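Acyl-CoA dehydrogenase domain protein Tcur3483 (Thermomonospora curvata, PDB 6WY9) probably acts as an FAD-dependent oxidoreductase of the acyl-CoA dehydrogenase family, oxidising CH-CH groups of its donors. Local coordinates at residues E48-G53 against A367-Q372; R271-W276 against A303-M308; G336-I341 against V379-G384. All blocks are in the same frame, centred on the assembly; numbering follows the deposited sequence.

Contact 1. Residues E48-G53 against A367-Q372; sequences ERRRVG and AGQIEQ. With GOL (glycerol), chain L.
R50 on helix 47-55 leans across to A367, Q369 and Q372 at the start of helix 369-380, with a glycerol whose O3 lies close to its CG and CD. CG, anti to the backbone N (chi1 -156°), is sent toward 367-372, and bends at chi2 and chi3 then turn the guanidinium toward Q372. CG packs alongside the Q369 CG at 4.1 Å. CD, also near the glycerol O3, sits 3.3 Å from the A367 carbonyl O and 3.9 Å from the A367 CB. The buried NE that follows has no polar partner in the model. At the tip, NH2 forms a salt bridge with E360, whereas R50 NH1 donates to the glycerol O3 at 3.2 Å and 158°. Q372 OE1 lies 2.9 Å from R50 NH1, but at too poor an angle for a hydrogen bond; the glycerol O3 instead donates to Q372 OE1 over 2.8 Å. Beside this, R49 NH2 touches Q369 NE2 at 3.5 Å without a hydrogen bond. That amide donates from NE2 to L366 O and accepts from R271 at OE1. The contact thus joins the N-terminal domain to the C-terminal one by methylene packing mixed with polar atoms that do not bond each other; between the two segments hydrogen bonding runs through glycerol, probably from crystallisation, while just beyond them Q372 NE2 bonds E54 directly.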
loop_
_atom_site.group_PDB
_atom_site.type_symbol
_atom_site.label_atom_id
_atom_site.label_comp_id
_atom_site.label_asym_id
_atom_site.label_seq_id
_atom_site.Cartn_x
_atom_site.Cartn_y
_atom_site.Cartn_z
ATOM N N GLU A 48 7.283 19.578 31.361
ATOM C CA GLU A 48 5.999 19.310 31.998
ATOM C C GLU A 48 4.884 19.204 30.969
ATOM O O GLU A 48 4.024 18.320 31.066
ATOM C CB GLU A 48 5.675 20.396 33.021
ATOM C CG GLU A 48 6.573 20.380 34.247
ATOM C CD GLU A 48 6.049 21.266 35.368
ATOM O OE1 GLU A 48 4.816 21.453 35.461
ATOM O OE2 GLU A 48 6.873 21.787 36.150
ATOM N N ARG A 49 4.888 20.086 29.966
ATOM C CA ARG A 49 3.852 20.049 28.939
ATOM C C ARG A 49 3.795 18.683 28.255
ATOM O O ARG A 49 2.724 18.069 28.154
ATOM C CB ARG A 49 4.089 21.160 27.912
ATOM C CG ARG A 49 5.396 21.036 27.118
ATOM C CD ARG A 49 5.286 21.613 25.705
ATOM N NE ARG A 49 6.261 20.986 24.822
ATOM C CZ ARG A 49 6.084 19.800 24.245
ATOM N NH1 ARG A 49 4.957 19.119 24.445
ATOM N NH2 ARG A 49 7.034 19.292 23.468
ATOM N N ARG A 50 4.940 18.197 27.763
ATOM C CA ARG A 50 5.008 16.883 27.131
ATOM C C ARG A 50 4.799 15.748 28.133
ATOM O O ARG A 50 4.589 14.604 27.715
ATOM C CB ARG A 50 6.357 16.727 26.403
ATOM C CG ARG A 50 6.359 15.704 25.269
ATOM C CD ARG A 50 7.658 14.879 25.191
ATOM N NE ARG A 50 8.072 14.375 26.499
ATOM C CZ ARG A 50 7.379 13.497 27.227
ATOM N NH1 ARG A 50 6.219 13.026 26.790
ATOM N NH2 ARG A 50 7.841 13.095 28.407
ATOM N N ARG A 51 4.846 16.036 29.437
ATOM C CA ARG A 51 4.552 15.050 30.474
ATOM C C ARG A 51 3.056 14.943 30.773
ATOM O O ARG A 51 2.536 13.828 30.904
ATOM C CB ARG A 51 5.327 15.388 31.754
ATOM C CG ARG A 51 6.761 14.869 31.776
ATOM C CD ARG A 51 6.861 13.559 32.555
ATOM N NE ARG A 51 7.239 13.747 33.959
ATOM C CZ ARG A 51 6.388 13.771 34.985
ATOM N NH1 ARG A 51 6.847 13.943 36.217
ATOM N NH2 ARG A 51 5.085 13.624 34.790
ATOM N N VAL A 52 2.349 16.073 30.888
ATOM C CA VAL A 52 0.900 16.022 31.082
ATOM C C VAL A 52 0.189 15.676 29.777
ATOM O O VAL A 52 -0.915 15.113 29.799
ATOM C CB VAL A 52 0.370 17.348 31.662
ATOM C CG1 VAL A 52 0.673 17.450 33.149
ATOM C CG2 VAL A 52 0.969 18.514 30.925
ATOM N N GLY A 53 0.794 16.007 28.631
ATOM C CA GLY A 53 0.215 15.630 27.352
ATOM C C GLY A 53 0.289 14.141 27.075
ATOM O O GLY A 53 -0.593 13.588 26.411
ATOM N N ALA A 367 11.844 16.489 21.342
ATOM C CA ALA A 367 11.511 15.920 22.647
ATOM C C ALA A 367 10.986 14.478 22.553
ATOM O O ALA A 367 10.285 14.030 23.453
ATOM C CB ALA A 367 10.499 16.799 23.402
ATOM N N GLY A 368 11.309 13.736 21.487
ATOM C CA GLY A 368 10.833 12.365 21.333
ATOM C C GLY A 368 9.361 12.230 20.996
ATOM O O GLY A 368 8.818 11.124 21.099
ATOM N N GLN A 369 8.697 13.323 20.594
ATOM C CA GLN A 369 7.240 13.297 20.425
ATOM C C GLN A 369 6.805 12.306 19.351
ATOM O O GLN A 369 5.759 11.656 19.477
ATOM C CB GLN A 369 6.732 14.697 20.059
ATOM C CG GLN A 369 6.813 15.668 21.192
ATOM C CD GLN A 369 6.333 17.029 20.724
ATOM O OE1 GLN A 369 5.135 17.320 20.745
ATOM N NE2 GLN A 369 7.257 17.841 20.247
ATOM N N ILE A 370 7.530 12.258 18.243
ATOM C CA ILE A 370 7.107 11.372 17.159
ATOM C C ILE A 370 7.359 9.921 17.542
ATOM O O ILE A 370 6.581 9.021 17.191
ATOM C CB ILE A 370 7.816 11.749 15.853
ATOM C CG1 ILE A 370 7.312 13.143 15.393
ATOM C CG2 ILE A 370 7.526 10.659 14.766
ATOM C CD1 ILE A 370 8.234 13.859 14.384
ATOM N N GLU A 371 8.447 9.673 18.270
ATOM C CA GLU A 371 8.651 8.336 18.816
ATOM C C GLU A 371 7.482 7.944 19.735
ATOM O O GLU A 371 6.929 6.848 19.610
ATOM C CB GLU A 371 9.988 8.284 19.545
ATOM C CG GLU A 371 10.487 6.860 19.853
ATOM C CD GLU A 371 9.767 6.220 21.023
ATOM O OE1 GLU A 371 9.383 6.952 21.975
ATOM O OE2 GLU A 371 9.612 4.971 20.998
ATOM N N GLN A 372 7.099 8.815 20.682
ATOM C CA GLN A 372 6.007 8.429 21.576
ATOM C C GLN A 372 4.652 8.349 20.848
ATOM O O GLN A 372 3.860 7.418 21.095
ATOM C CB GLN A 372 5.925 9.377 22.774
ATOM C CG GLN A 372 4.710 9.044 23.659
ATOM C CD GLN A 372 4.779 9.731 24.991
ATOM O OE1 GLN A 372 5.294 10.837 25.085
ATOM N NE2 GLN A 372 4.278 9.079 26.040
HETATM C C1 GOL L . 2.034 12.528 23.860
HETATM O O1 GOL L . 0.767 13.009 23.897
HETATM C C2 GOL L . 3.053 13.689 23.703
HETATM O O2 GOL L . 3.317 14.308 24.878
HETATM C C3 GOL L . 4.229 12.908 23.056
HETATM O O3 GOL L . 5.394 13.267 23.716
#

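Contact 2. Residues R271-W276 against A303-M308; sequences RMIRLW and AKLEAM
M272 opens the contact from helix 263-286, though its CB reaches the L305 CD2 only loosely, at 4.4 Å, and its thioether end turns away from helix 292-321. I273 does more. Its CG1 stands beside the backbone N, anti to the carbonyl carbon (chi1 -71°), which carries the longer branch across: CG1 meets the L305 CD2 at 3.9 Å, and CD1 meets the M308 CE at the same distance. Both partners slide past the isoleucine in the opposite direction. One turn on, W276 receives the other leucine methyl, L305 CD1 lying 3.8 Å from the W276 CB and about as near to the first ring atoms. L305 is thus held between I273 and W276, one methyl to each. The indole NE1 bonds to L298 O, and its ring meets that of Y302. The segment axes come within 10.8 Å, with 152° between their N-to-C directions, as successive members of the C-terminal helical bundle of acyl-CoA dehydrogenases. Helix 326-350 borders them through V343 and Q344 at M272 and H340 at M308; helix 369-380 covers M272 with L373, and a chain of another protein in the assembly packs on W276.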
loop_
_atom_site.group_PDB
_atom_site.type_symbol
_atom_site.label_atom_id
_atom_site.label_comp_id
_atom_site.label_asym_id
_atom_site.label_seq_id
_atom_site.Cartn_x
_atom_site.Cartn_y
_atom_site.Cartn_z
ATOM N N ARG A 271 -2.096 18.169 15.045
ATOM C CA ARG A 271 -0.812 17.972 15.705
ATOM C C ARG A 271 0.205 17.292 14.783
ATOM O O ARG A 271 1.390 17.650 14.774
ATOM C CB ARG A 271 -1.019 17.153 16.979
ATOM C CG ARG A 271 0.275 16.965 17.713
ATOM C CD ARG A 271 0.107 16.587 19.162
ATOM N NE ARG A 271 1.436 16.493 19.746
ATOM C CZ ARG A 271 1.751 15.794 20.824
ATOM N NH1 ARG A 271 0.817 15.119 21.476
ATOM N NH2 ARG A 271 3.006 15.783 21.247
ATOM N N MET A 272 -0.222 16.297 14.011
ATOM C CA MET A 272 0.713 15.659 13.080
ATOM C C MET A 272 1.162 16.605 11.963
ATOM O O MET A 272 2.288 16.480 11.438
ATOM C CB MET A 272 0.084 14.399 12.457
ATOM C CG MET A 272 -0.212 13.312 13.487
ATOM S SD MET A 272 1.227 12.888 14.476
ATOM C CE MET A 272 2.518 12.569 13.245
ATOM N N ILE A 273 0.301 17.526 11.555
ATOM C CA ILE A 273 0.720 18.529 10.573
ATOM C C ILE A 273 1.841 19.391 11.149
ATOM O O ILE A 273 2.872 19.638 10.495
ATOM C CB ILE A 273 -0.488 19.378 10.135
ATOM C CG1 ILE A 273 -1.426 18.540 9.257
ATOM C CG2 ILE A 273 -0.031 20.641 9.357
ATOM C CD1 ILE A 273 -2.773 19.230 8.933
ATOM N N ARG A 274 1.669 19.845 12.395
ATOM C CA ARG A 274 2.720 20.640 13.046
ATOM C C ARG A 274 4.045 19.869 13.150
ATOM O O ARG A 274 5.131 20.438 12.945
ATOM C CB ARG A 274 2.267 21.093 14.442
ATOM C CG ARG A 274 1.073 22.035 14.456
ATOM C CD ARG A 274 1.272 23.221 13.520
ATOM N NE ARG A 274 0.449 24.384 13.855
ATOM C CZ ARG A 274 0.804 25.339 14.717
ATOM N NH1 ARG A 274 1.965 25.281 15.359
ATOM N NH2 ARG A 274 -0.009 26.357 14.942
ATOM N N LEU A 275 3.975 18.603 13.548
ATOM C CA LEU A 275 5.174 17.795 13.662
ATOM C C LEU A 275 5.837 17.584 12.295
ATOM O O LEU A 275 7.061 17.603 12.199
ATOM C CB LEU A 275 4.827 16.455 14.323
ATOM C CG LEU A 275 4.619 16.645 15.839
ATOM C CD1 LEU A 275 3.976 15.410 16.535
ATOM C CD2 LEU A 275 5.941 17.067 16.561
ATOM N N TRP A 276 5.042 17.352 11.242
ATOM C CA TRP A 276 5.575 17.298 9.884
ATOM C C TRP A 276 6.357 18.572 9.555
ATOM O O TRP A 276 7.494 18.514 9.086
ATOM C CB TRP A 276 4.425 17.062 8.889
ATOM C CG TRP A 276 4.850 17.011 7.412
ATOM C CD1 TRP A 276 5.042 15.884 6.657
ATOM C CD2 TRP A 276 5.054 18.117 6.532
ATOM N NE1 TRP A 276 5.400 16.227 5.362
ATOM C CE2 TRP A 276 5.417 17.585 5.255
ATOM C CE3 TRP A 276 5.005 19.506 6.691
ATOM C CZ2 TRP A 276 5.708 18.395 4.161
ATOM C CZ3 TRP A 276 5.307 20.315 5.594
ATOM C CH2 TRP A 276 5.662 19.744 4.344
ATOM N N ALA A 303 0.833 15.352 0.856
ATOM C CA ALA A 303 -0.382 15.187 0.051
ATOM C C ALA A 303 -1.469 14.470 0.850
ATOM O O ALA A 303 -2.654 14.813 0.727
ATOM C CB ALA A 303 -0.082 14.397 -1.220
ATOM N N LYS A 304 -1.077 13.490 1.664
ATOM C CA LYS A 304 -2.051 12.727 2.452
ATOM C C LYS A 304 -2.583 13.545 3.624
ATOM O O LYS A 304 -3.767 13.423 3.977
ATOM C CB LYS A 304 -1.436 11.413 2.936
ATOM C CG LYS A 304 -1.268 10.352 1.783
ATOM C CD LYS A 304 -0.934 8.994 2.362
ATOM C CE LYS A 304 -2.146 8.409 3.094
ATOM N NZ LYS A 304 -1.777 7.015 3.476
ATOM N N LEU A 305 -1.714 14.375 4.233
ATOM C CA LEU A 305 -2.129 15.338 5.251
ATOM C C LEU A 305 -3.026 16.408 4.681
ATOM O O LEU A 305 -3.901 16.903 5.400
ATOM C CB LEU A 305 -0.922 16.019 5.934
ATOM C CG LEU A 305 -0.183 15.079 6.922
ATOM C CD1 LEU A 305 1.207 15.708 7.280
ATOM C CD2 LEU A 305 -1.009 14.786 8.214
ATOM N N GLU A 306 -2.784 16.848 3.434
ATOM C CA GLU A 306 -3.690 17.826 2.852
ATOM C C GLU A 306 -5.099 17.246 2.713
ATOM O O GLU A 306 -6.072 17.893 3.094
ATOM C CB GLU A 306 -3.205 18.330 1.497
ATOM C CG GLU A 306 -4.252 19.241 0.908
ATOM C CD GLU A 306 -3.895 19.799 -0.458
ATOM O OE1 GLU A 306 -2.736 20.229 -0.636
ATOM O OE2 GLU A 306 -4.787 19.806 -1.343
ATOM N N ALA A 307 -5.225 16.033 2.173
ATOM C CA ALA A 307 -6.555 15.431 2.050
ATOM C C ALA A 307 -7.214 15.278 3.424
ATOM O O ALA A 307 -8.392 15.611 3.595
ATOM C CB ALA A 307 -6.468 14.063 1.349
ATOM N N MET A 308 -6.445 14.807 4.419
ATOM C CA MET A 308 -6.978 14.625 5.775
ATOM C C MET A 308 -7.523 15.912 6.346
ATOM O O MET A 308 -8.634 15.962 6.882
ATOM C CB MET A 308 -5.875 14.072 6.706
ATOM C CG MET A 308 -6.333 14.020 8.213
ATOM S SD MET A 308 -4.880 13.990 9.296
ATOM C CE MET A 308 -4.396 15.725 9.275
#

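Contact 3. Residues G336-I341 against V379-G384; sequences GTETHI and VNTFAG. Unlike the reference sequence in segment 379-384: A383 (reference Gly). With FDA (dihydroflavine-adenine dinucleotide), chain C; GOL (glycerol), chain E.
H340 and N380 face each other across a water that lies in the plane of the imidazole at its edge. It is 2.9 Å from H340 ND1 and takes a hydrogen bond of 2.8 Å from N380 ND2, joining helix 326-350 to the end of helix 369-380. One face of the imidazole is covered by its own helix: the G336 carbonyl O sits 2.9 Å above the plane, offset toward the rim, and T337 CA lies on that side too. The F382 ring has the V379 carbonyl O 3.4 Å above its centre, an oxygen that also accepts from the backbone N atoms of F382 and A383 and so ties the turn together. Both residues line the cofactor pocket: F382 CB comes within 3.4 Å of the ribose oxygen O3B of the dihydroflavine-adenine dinucleotide, and V379 CG1 lies 3.8 Å from its C8M methyl.

Between the segments, T337 lays its CG2 against the N380 carbonyl O at 3.3 Å. Its OG1, placed between the backbone N and the carbonyl carbon (chi1 60°), turns to K333 O and N387 instead. I341 CD1 and T381 CG2 make a close carbon-carbon contact of 3.4 Å, the two side chains crossing at about a right angle. E338 brings CG near the same methyl, while its carboxylate forms a salt bridge with R391 and accepts from N387 ND2. K333 bonds N380 O and A383 O, L268 of helix 263-286 touches both H340 and N380, M308 of helix 292-321 reaches H340, and a chain of another protein hydrogen-bonds T381 OG1 and packs its backbone on F382.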
loop_
_atom_site.group_PDB
_atom_site.type_symbol
_atom_site.label_atom_id
_atom_site.label_comp_id
_atom_site.label_asym_id
_atom_site.label_seq_id
_atom_site.Cartn_x
_atom_site.Cartn_y
_atom_site.Cartn_z
ATOM N N GLY A 336 -8.316 9.314 8.263
ATOM C CA GLY A 336 -7.465 10.183 9.082
ATOM C C GLY A 336 -6.589 9.406 10.051
ATOM O O GLY A 336 -5.369 9.608 10.109
ATOM N N THR A 337 -7.186 8.452 10.791
ATOM C CA THR A 337 -6.385 7.664 11.743
ATOM C C THR A 337 -5.326 6.786 11.039
ATOM O O THR A 337 -4.201 6.625 11.554
ATOM C CB THR A 337 -7.301 6.813 12.658
ATOM O OG1 THR A 337 -8.094 5.909 11.867
ATOM C CG2 THR A 337 -8.231 7.726 13.465
ATOM N N GLU A 338 -5.619 6.236 9.853
ATOM C CA GLU A 338 -4.554 5.504 9.166
ATOM C C GLU A 338 -3.479 6.450 8.638
ATOM O O GLU A 338 -2.284 6.099 8.614
ATOM C CB GLU A 338 -5.147 4.615 8.044
ATOM C CG GLU A 338 -6.024 3.495 8.730
ATOM C CD GLU A 338 -6.890 2.732 7.763
ATOM O OE1 GLU A 338 -6.842 3.014 6.541
ATOM O OE2 GLU A 338 -7.680 1.904 8.242
ATOM N N THR A 339 -3.879 7.654 8.223
ATOM C CA THR A 339 -2.894 8.647 7.815
ATOM C C THR A 339 -2.003 9.076 8.985
ATOM O O THR A 339 -0.800 9.260 8.799
ATOM C CB THR A 339 -3.601 9.848 7.184
ATOM O OG1 THR A 339 -4.264 9.417 5.988
ATOM C CG2 THR A 339 -2.602 10.966 6.809
ATOM N N HIS A 340 -2.550 9.224 10.203
ATOM C CA HIS A 340 -1.661 9.556 11.327
ATOM C C HIS A 340 -0.552 8.519 11.489
ATOM O O HIS A 340 0.611 8.877 11.743
ATOM C CB HIS A 340 -2.418 9.672 12.652
ATOM C CG HIS A 340 -3.545 10.653 12.618
ATOM N ND1 HIS A 340 -4.493 10.731 13.615
ATOM C CD2 HIS A 340 -3.889 11.586 11.695
ATOM C CE1 HIS A 340 -5.382 11.665 13.305
ATOM N NE2 HIS A 340 -5.043 12.190 12.137
ATOM N N ILE A 341 -0.895 7.226 11.362
ATOM C CA ILE A 341 0.109 6.165 11.473
ATOM C C ILE A 341 1.107 6.221 10.309
ATOM O O ILE A 341 2.315 6.022 10.497
ATOM C CB ILE A 341 -0.566 4.781 11.547
ATOM C CG1 ILE A 341 -1.272 4.566 12.883
ATOM C CG2 ILE A 341 0.488 3.645 11.421
ATOM C CD1 ILE A 341 -2.211 3.333 12.793
ATOM N N VAL A 379 -3.559 3.075 18.581
ATOM C CA VAL A 379 -4.852 2.959 19.255
ATOM C C VAL A 379 -6.001 3.410 18.358
ATOM O O VAL A 379 -7.092 2.840 18.408
ATOM C CB VAL A 379 -4.854 3.773 20.549
ATOM C CG1 VAL A 379 -6.321 3.813 21.135
ATOM C CG2 VAL A 379 -3.807 3.205 21.532
ATOM N N ASN A 380 -5.811 4.494 17.597
ATOM C CA ASN A 380 -6.998 5.221 17.131
ATOM C C ASN A 380 -7.595 4.640 15.872
ATOM O O ASN A 380 -8.671 5.093 15.466
ATOM C CB ASN A 380 -6.673 6.706 16.922
ATOM C CG ASN A 380 -6.366 7.403 18.246
ATOM O OD1 ASN A 380 -6.999 7.119 19.274
ATOM N ND2 ASN A 380 -5.391 8.264 18.241
ATOM N N THR A 381 -6.948 3.643 15.267
ATOM C CA THR A 381 -7.610 2.887 14.212
ATOM C C THR A 381 -8.647 1.899 14.747
ATOM O O THR A 381 -9.426 1.368 13.947
ATOM C CB THR A 381 -6.589 2.137 13.334
ATOM O OG1 THR A 381 -5.892 1.177 14.136
ATOM C CG2 THR A 381 -5.601 3.123 12.665
ATOM N N PHE A 382 -8.675 1.607 16.065
ATOM C CA PHE A 382 -9.760 0.825 16.603
ATOM C C PHE A 382 -10.559 1.535 17.691
ATOM O O PHE A 382 -11.663 1.080 17.979
ATOM C CB PHE A 382 -9.274 -0.562 17.120
ATOM C CG PHE A 382 -8.206 -0.493 18.173
ATOM C CD1 PHE A 382 -8.535 -0.239 19.501
ATOM C CD2 PHE A 382 -6.858 -0.706 17.845
ATOM C CE1 PHE A 382 -7.551 -0.182 20.491
ATOM C CE2 PHE A 382 -5.863 -0.672 18.875
ATOM C CZ PHE A 382 -6.197 -0.387 20.141
ATOM N N ALA A 383 -10.050 2.619 18.296
ATOM C CA ALA A 383 -10.866 3.399 19.233
ATOM C C ALA A 383 -11.755 4.375 18.455
ATOM O O ALA A 383 -11.436 4.759 17.328
ATOM C CB ALA A 383 -9.982 4.166 20.224
ATOM N N GLY A 384 -12.866 4.779 19.070
ATOM C CA GLY A 384 -13.842 5.649 18.408
ATOM C C GLY A 384 -14.455 5.082 17.137
ATOM O O GLY A 384 -14.679 5.827 16.166
HETATM P PA FDA C . -12.110 -6.186 19.677
HETATM O O1A FDA C . -11.598 -7.464 20.260
HETATM O O2A FDA C . -13.626 -5.940 19.597
HETATM O O5B FDA C . -11.642 -6.140 18.050
HETATM C C5B FDA C . -10.247 -6.272 18.005
HETATM C C4B FDA C . -9.839 -6.130 16.527
HETATM O O4B FDA C . -10.692 -7.119 15.776
HETATM C C3B FDA C . -10.273 -4.801 15.905
HETATM O O3B FDA C . -9.311 -3.820 16.034
HETATM C C2B FDA C . -10.371 -5.176 14.437
HETATM O O2B FDA C . -9.062 -5.406 13.790
HETATM C C1B FDA C . -11.050 -6.580 14.464
HETATM N N9A FDA C . -12.500 -6.561 14.274
HETATM C C8A FDA C . -13.514 -6.395 15.238
HETATM N N7A FDA C . -14.730 -6.500 14.715
HETATM C C5A FDA C . -14.521 -6.736 13.373
HETATM C C6A FDA C . -15.427 -6.902 12.314
HETATM N N6A FDA C . -16.759 -6.865 12.510
HETATM N N1A FDA C . -14.978 -7.116 11.058
HETATM C C2A FDA C . -13.618 -7.136 10.937
HETATM N N3A FDA C . -12.627 -6.983 11.848
HETATM C C4A FDA C . -13.132 -6.793 13.077
HETATM N N1 FDA C . -13.510 2.580 25.718
HETATM C C2 FDA C . -14.435 3.193 26.589
HETATM O O2 FDA C . -15.541 2.652 26.814
HETATM N N3 FDA C . -14.040 4.400 27.154
HETATM C C4 FDA C . -12.794 5.027 26.922
HETATM O O4 FDA C . -12.530 6.081 27.487
HETATM C C4X FDA C . -11.911 4.331 26.024
HETATM N N5 FDA C . -10.659 4.881 25.744
HETATM C C5X FDA C . -9.666 4.040 25.320
HETATM C C6 FDA C . -8.369 4.387 25.420
HETATM C C7 FDA C . -7.372 3.474 24.993
HETATM C C7M FDA C . -6.018 3.876 25.121
HETATM C C8 FDA C . -7.678 2.277 24.462
HETATM C C8M FDA C . -6.641 1.329 24.005
HETATM C C9 FDA C . -9.011 1.929 24.326
HETATM C C9A FDA C . -9.995 2.806 24.769
HETATM N N10 FDA C . -11.354 2.474 24.638
HETATM C C10 FDA C . -12.254 3.152 25.466
HETATM C "C1'" FDA C . -11.716 1.110 24.158
HETATM C "C2'" FDA C . -11.998 1.087 22.629
HETATM O "O2'" FDA C . -13.173 1.683 22.354
HETATM C "C3'" FDA C . -11.985 -0.467 22.269
HETATM O "O3'" FDA C . -10.677 -0.994 22.361
HETATM C "C4'" FDA C . -12.591 -0.704 20.893
HETATM O "O4'" FDA C . -13.949 -0.442 20.990
HETATM C "C5'" FDA C . -12.239 -2.148 20.445
HETATM O "O5'" FDA C . -12.837 -3.030 21.348
HETATM P P FDA C . -11.785 -4.233 21.706
HETATM O O1P FDA C . -10.608 -3.560 22.223
HETATM O O2P FDA C . -12.540 -5.233 22.568
HETATM O O3P FDA C . -11.305 -4.967 20.296
HETATM C C1 GOL E . -2.876 -0.913 10.617
HETATM O O1 GOL E . -1.766 0.015 10.629
HETATM C C2 GOL E . -4.146 -0.036 10.479
HETATM O O2 GOL E . -4.352 0.733 11.621
HETATM C C3 GOL E . -5.415 -0.936 10.293
HETATM O O3 GOL E . -6.596 -0.083 10.109
HETATM O O HOH W 1 -4.114 8.958 15.876
#

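How the contacts relate
All three contacts involve the C-terminal helical region, and they differ in their closeness to the flavin cofactor. Contact 3 borders it directly; in contact 1, where the N-terminal region meets helix 369-380, the Q372 side chain lies about 12 Å from the bound dihydroflavine-adenine dinucleotide. That helix serves both, contact 1 at its start and contact 3 at its end, with nearest atoms about 8 Å apart. Contact 2 touches each of the others. It meets contact 1 through a probable hydrogen bond from R271 NH2 to Q369 OE1 (2.7 Å), and contact 3 where M308 SD packs 3.4 Å from H340 NE2. The centres of contacts 2 and 3 lie 14 Å apart.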